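PDB 5HH3: OxyA protein from Actinoplanes teichomyceticus, which is a haem-containing cytochrome P450 of glycopeptide antibiotic biosynthesis, probably catalysing a phenolic coupling that cross-links aromatic side chains of the precursor peptide. Local coordinates for residues B[272-280]-B[355-363]. Numbering follows the deposited sequence.
Sequences PDWLDEVIR and ELVFRTAIP
W274 drives the benzene half of its indole against the kink in helix 355-363, where I362 and P363 meet it. Its CZ2 lies 3.7 Å from P363 CG, and CZ3 is 3.9 Å from I362 CG2. With chi1 at 69°, CG stands between the backbone N and carbonyl carbon, sending the ring across to the other helix; L275 CB covers one ring face near its rim, and F358 O lies at the ring edge, in plane. Having no N-H, P363 cannot make the usual helix bond to the turn before, and the chain kinks there; the broad, flat indole suits the place because it can touch both the P363 ring and I362.

One residue on, L275 turns CG anti to its backbone N (chi1 178°) and splits its methyls: CD1 approaches F358 CB at 3.8 Å, whereas CD2 rests 3.7 Å from E355 O, beside the CB atoms of E355 and R359. The fork of leucine thus fills the step between successive turns. I279 CD1 lies at the edge of the F358 ring, 4.4 Å from F358 CD2. No hydrogen bond spans the two segments; apolar packing carries the contact. D276 OD1 and E355 OE1, 4.4 Å apart, would probably repel, but R351 forms a salt bridge with E355. In the P450 ExxR motif, R280 grips the E277 carboxylate side-on, NE donating to OE2 and NH2 to OE1, with R333 also salt-bridged to OE2.

Helices 274-282 and 351-368 are the K and L helices of the P450 fold; their stretches 274-280 and 355-363 run at 102°, axes 10.7 Å apart at closest approach. F358 touches the haem and stacks on F246 of helix 225-256, while helices 112-136 and 142-159 also pack against helix 351-368.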
loop_
_atom_site.group_PDB
_atom_site.type_symbol
_atom_site.label_atom_id
_atom_site.label_comp_id
_atom_site.label_asym_id
_atom_site.label_seq_id
_atom_site.Cartn_x
_atom_site.Cartn_y
_atom_site.Cartn_z
ATOM N N PRO B 272 -42.293 1.128 -4.766
ATOM C CA PRO B 272 -41.725 2.484 -4.699
ATOM C C PRO B 272 -40.279 2.562 -4.217
ATOM O O PRO B 272 -39.555 3.451 -4.654
ATOM C CB PRO B 272 -42.646 3.200 -3.706
ATOM C CG PRO B 272 -43.147 2.103 -2.838
ATOM C CD PRO B 272 -43.389 0.970 -3.794
ATOM N N ASP B 273 -39.859 1.658 -3.329
ATOM C CA ASP B 273 -38.482 1.683 -2.800
ATOM C C ASP B 273 -37.523 0.720 -3.511
ATOM O O ASP B 273 -36.490 0.372 -2.951
ATOM C CB ASP B 273 -38.487 1.419 -1.279
ATOM C CG ASP B 273 -39.275 2.466 -0.508
ATOM O OD1 ASP B 273 -39.088 3.672 -0.782
ATOM O OD2 ASP B 273 -40.091 2.084 0.361
ATOM N N TRP B 274 -37.842 0.328 -4.749
ATOM C CA TRP B 274 -37.054 -0.680 -5.484
ATOM C C TRP B 274 -35.549 -0.364 -5.570
ATOM O O TRP B 274 -34.720 -1.275 -5.506
ATOM C CB TRP B 274 -37.617 -0.880 -6.904
ATOM C CG TRP B 274 -37.413 0.291 -7.821
ATOM C CD1 TRP B 274 -38.278 1.331 -8.042
ATOM C CD2 TRP B 274 -36.287 0.533 -8.651
ATOM N NE1 TRP B 274 -37.740 2.217 -8.928
ATOM C CE2 TRP B 274 -36.521 1.751 -9.330
ATOM C CE3 TRP B 274 -35.085 -0.145 -8.873
ATOM C CZ2 TRP B 274 -35.606 2.298 -10.218
ATOM C CZ3 TRP B 274 -34.173 0.406 -9.761
ATOM C CH2 TRP B 274 -34.443 1.613 -10.423
ATOM N N LEU B 275 -35.207 0.916 -5.737
ATOM C CA LEU B 275 -33.821 1.310 -5.928
ATOM C C LEU B 275 -33.010 1.122 -4.651
ATOM O O LEU B 275 -31.876 0.692 -4.726
ATOM C CB LEU B 275 -33.693 2.744 -6.434
ATOM C CG LEU B 275 -32.266 3.251 -6.621
ATOM C CD1 LEU B 275 -31.467 2.369 -7.559
ATOM C CD2 LEU B 275 -32.273 4.690 -7.111
ATOM N N ASP B 276 -33.595 1.431 -3.497
ATOM C CA ASP B 276 -32.917 1.165 -2.219
ATOM C C ASP B 276 -32.553 -0.315 -2.041
ATOM O O ASP B 276 -31.503 -0.597 -1.502
ATOM C CB ASP B 276 -33.752 1.621 -1.033
ATOM C CG ASP B 276 -33.857 3.128 -0.939
ATOM O OD1 ASP B 276 -32.874 3.819 -1.250
ATOM O OD2 ASP B 276 -34.932 3.611 -0.543
ATOM N N GLU B 277 -33.418 -1.235 -2.493
ATOM C CA GLU B 277 -33.091 -2.673 -2.456
ATOM C C GLU B 277 -31.979 -3.065 -3.438
ATOM O O GLU B 277 -31.116 -3.862 -3.101
ATOM C CB GLU B 277 -34.333 -3.530 -2.696
ATOM C CG GLU B 277 -34.086 -5.031 -2.751
ATOM C CD GLU B 277 -33.708 -5.660 -1.426
ATOM O OE1 GLU B 277 -33.496 -6.889 -1.429
ATOM O OE2 GLU B 277 -33.610 -4.971 -0.373
ATOM N N VAL B 278 -31.994 -2.516 -4.640
ATOM C CA VAL B 278 -30.960 -2.819 -5.628
ATOM C C VAL B 278 -29.616 -2.345 -5.105
ATOM O O VAL B 278 -28.628 -3.069 -5.188
ATOM C CB VAL B 278 -31.254 -2.178 -7.001
ATOM C CG1 VAL B 278 -30.113 -2.433 -7.991
ATOM C CG2 VAL B 278 -32.541 -2.728 -7.577
ATOM N N ILE B 279 -29.592 -1.124 -4.563
ATOM C CA ILE B 279 -28.377 -0.561 -3.969
ATOM C C ILE B 279 -27.884 -1.382 -2.759
ATOM O O ILE B 279 -26.694 -1.697 -2.671
ATOM C CB ILE B 279 -28.567 0.927 -3.581
ATOM C CG1 ILE B 279 -28.660 1.785 -4.847
ATOM C CG2 ILE B 279 -27.419 1.383 -2.693
ATOM C CD1 ILE B 279 -29.188 3.195 -4.652
ATOM N N ARG B 280 -28.787 -1.725 -1.852
ATOM C CA ARG B 280 -28.446 -2.581 -0.699
ATOM C C ARG B 280 -27.800 -3.900 -1.122
ATOM O O ARG B 280 -26.755 -4.287 -0.602
ATOM C CB ARG B 280 -29.681 -2.922 0.147
ATOM C CG ARG B 280 -29.361 -3.744 1.408
ATOM C CD ARG B 280 -30.580 -4.449 1.974
ATOM N NE ARG B 280 -31.061 -5.517 1.093
ATOM C CZ ARG B 280 -30.602 -6.769 1.055
ATOM N NH1 ARG B 280 -29.613 -7.179 1.844
ATOM N NH2 ARG B 280 -31.147 -7.635 0.207
ATOM N N GLU B 355 -28.174 8.403 -7.710
ATOM C CA GLU B 355 -29.517 7.822 -7.664
ATOM C C GLU B 355 -30.398 8.232 -8.823
ATOM O O GLU B 355 -31.182 7.413 -9.296
ATOM C CB GLU B 355 -30.227 8.129 -6.347
ATOM C CG GLU B 355 -29.632 7.358 -5.174
ATOM C CD GLU B 355 -30.314 7.648 -3.848
ATOM O OE1 GLU B 355 -30.194 6.828 -2.919
ATOM O OE2 GLU B 355 -30.946 8.708 -3.704
ATOM N N LEU B 356 -30.293 9.487 -9.257
ATOM C CA LEU B 356 -31.027 9.980 -10.433
ATOM C C LEU B 356 -30.656 9.199 -11.702
ATOM O O LEU B 356 -31.530 8.821 -12.484
ATOM C CB LEU B 356 -30.751 11.473 -10.657
ATOM C CG LEU B 356 -31.315 12.087 -11.940
ATOM C CD1 LEU B 356 -32.842 11.956 -11.943
ATOM C CD2 LEU B 356 -30.900 13.543 -12.101
ATOM N N VAL B 357 -29.360 8.980 -11.897
ATOM C CA VAL B 357 -28.877 8.181 -13.015
ATOM C C VAL B 357 -29.420 6.735 -12.940
ATOM O O VAL B 357 -29.888 6.221 -13.931
ATOM C CB VAL B 357 -27.334 8.206 -13.128
ATOM C CG1 VAL B 357 -26.833 7.214 -14.178
ATOM C CG2 VAL B 357 -26.865 9.610 -13.492
ATOM N N PHE B 358 -29.393 6.122 -11.759
ATOM C CA PHE B 358 -29.817 4.735 -11.609
ATOM C C PHE B 358 -31.320 4.600 -11.762
ATOM O O PHE B 358 -31.783 3.675 -12.432
ATOM C CB PHE B 358 -29.418 4.145 -10.257
ATOM C CG PHE B 358 -27.942 4.236 -9.929
ATOM C CD1 PHE B 358 -26.965 4.280 -10.913
ATOM C CD2 PHE B 358 -27.538 4.259 -8.589
ATOM C CE1 PHE B 358 -25.603 4.345 -10.557
ATOM C CE2 PHE B 358 -26.195 4.327 -8.237
ATOM C CZ PHE B 358 -25.228 4.362 -9.216
ATOM N N ARG B 359 -32.053 5.532 -11.137
ATOM C CA ARG B 359 -33.524 5.589 -11.174
ATOM C C ARG B 359 -34.040 5.742 -12.602
ATOM O O ARG B 359 -35.145 5.326 -12.907
ATOM C CB ARG B 359 -34.053 6.754 -10.300
ATOM C CG ARG B 359 -35.483 7.223 -10.587
ATOM C CD ARG B 359 -36.020 8.150 -9.503
ATOM N NE ARG B 359 -34.945 8.787 -8.763
ATOM C CZ ARG B 359 -34.600 10.065 -8.884
ATOM N NH1 ARG B 359 -35.250 10.860 -9.716
ATOM N NH2 ARG B 359 -33.601 10.533 -8.168
ATOM N N THR B 360 -33.237 6.370 -13.458
ATOM C CA THR B 360 -33.589 6.629 -14.840
ATOM C C THR B 360 -33.118 5.505 -15.744
ATOM O O THR B 360 -33.902 4.991 -16.543
ATOM C CB THR B 360 -32.983 7.975 -15.316
ATOM O OG1 THR B 360 -33.404 9.016 -14.421
ATOM C CG2 THR B 360 -33.456 8.325 -16.724
ATOM N N ALA B 361 -31.849 5.119 -15.630
ATOM C CA ALA B 361 -31.270 4.157 -16.572
ATOM C C ALA B 361 -31.760 2.712 -16.403
ATOM O O ALA B 361 -31.904 1.991 -17.399
ATOM C CB ALA B 361 -29.750 4.229 -16.558
ATOM N N ILE B 362 -32.036 2.289 -15.175
ATOM C CA ILE B 362 -32.429 0.900 -14.941
ATOM C C ILE B 362 -33.833 0.596 -15.499
ATOM O O ILE B 362 -33.987 -0.389 -16.219
ATOM C CB ILE B 362 -32.290 0.487 -13.447
ATOM C CG1 ILE B 362 -30.821 0.533 -13.000
ATOM C CG2 ILE B 362 -32.893 -0.885 -13.185
ATOM C CD1 ILE B 362 -29.886 -0.315 -13.833
ATOM N N PRO B 363 -34.850 1.422 -15.167
ATOM C CA PRO B 363 -36.154 1.242 -15.809
ATOM C C PRO B 363 -36.103 1.376 -17.312
ATOM O O PRO B 363 -36.794 0.627 -18.005
ATOM C CB PRO B 363 -36.995 2.377 -15.210
ATOM C CG PRO B 363 -36.394 2.561 -13.857
ATOM C CD PRO B 363 -34.921 2.490 -14.156
#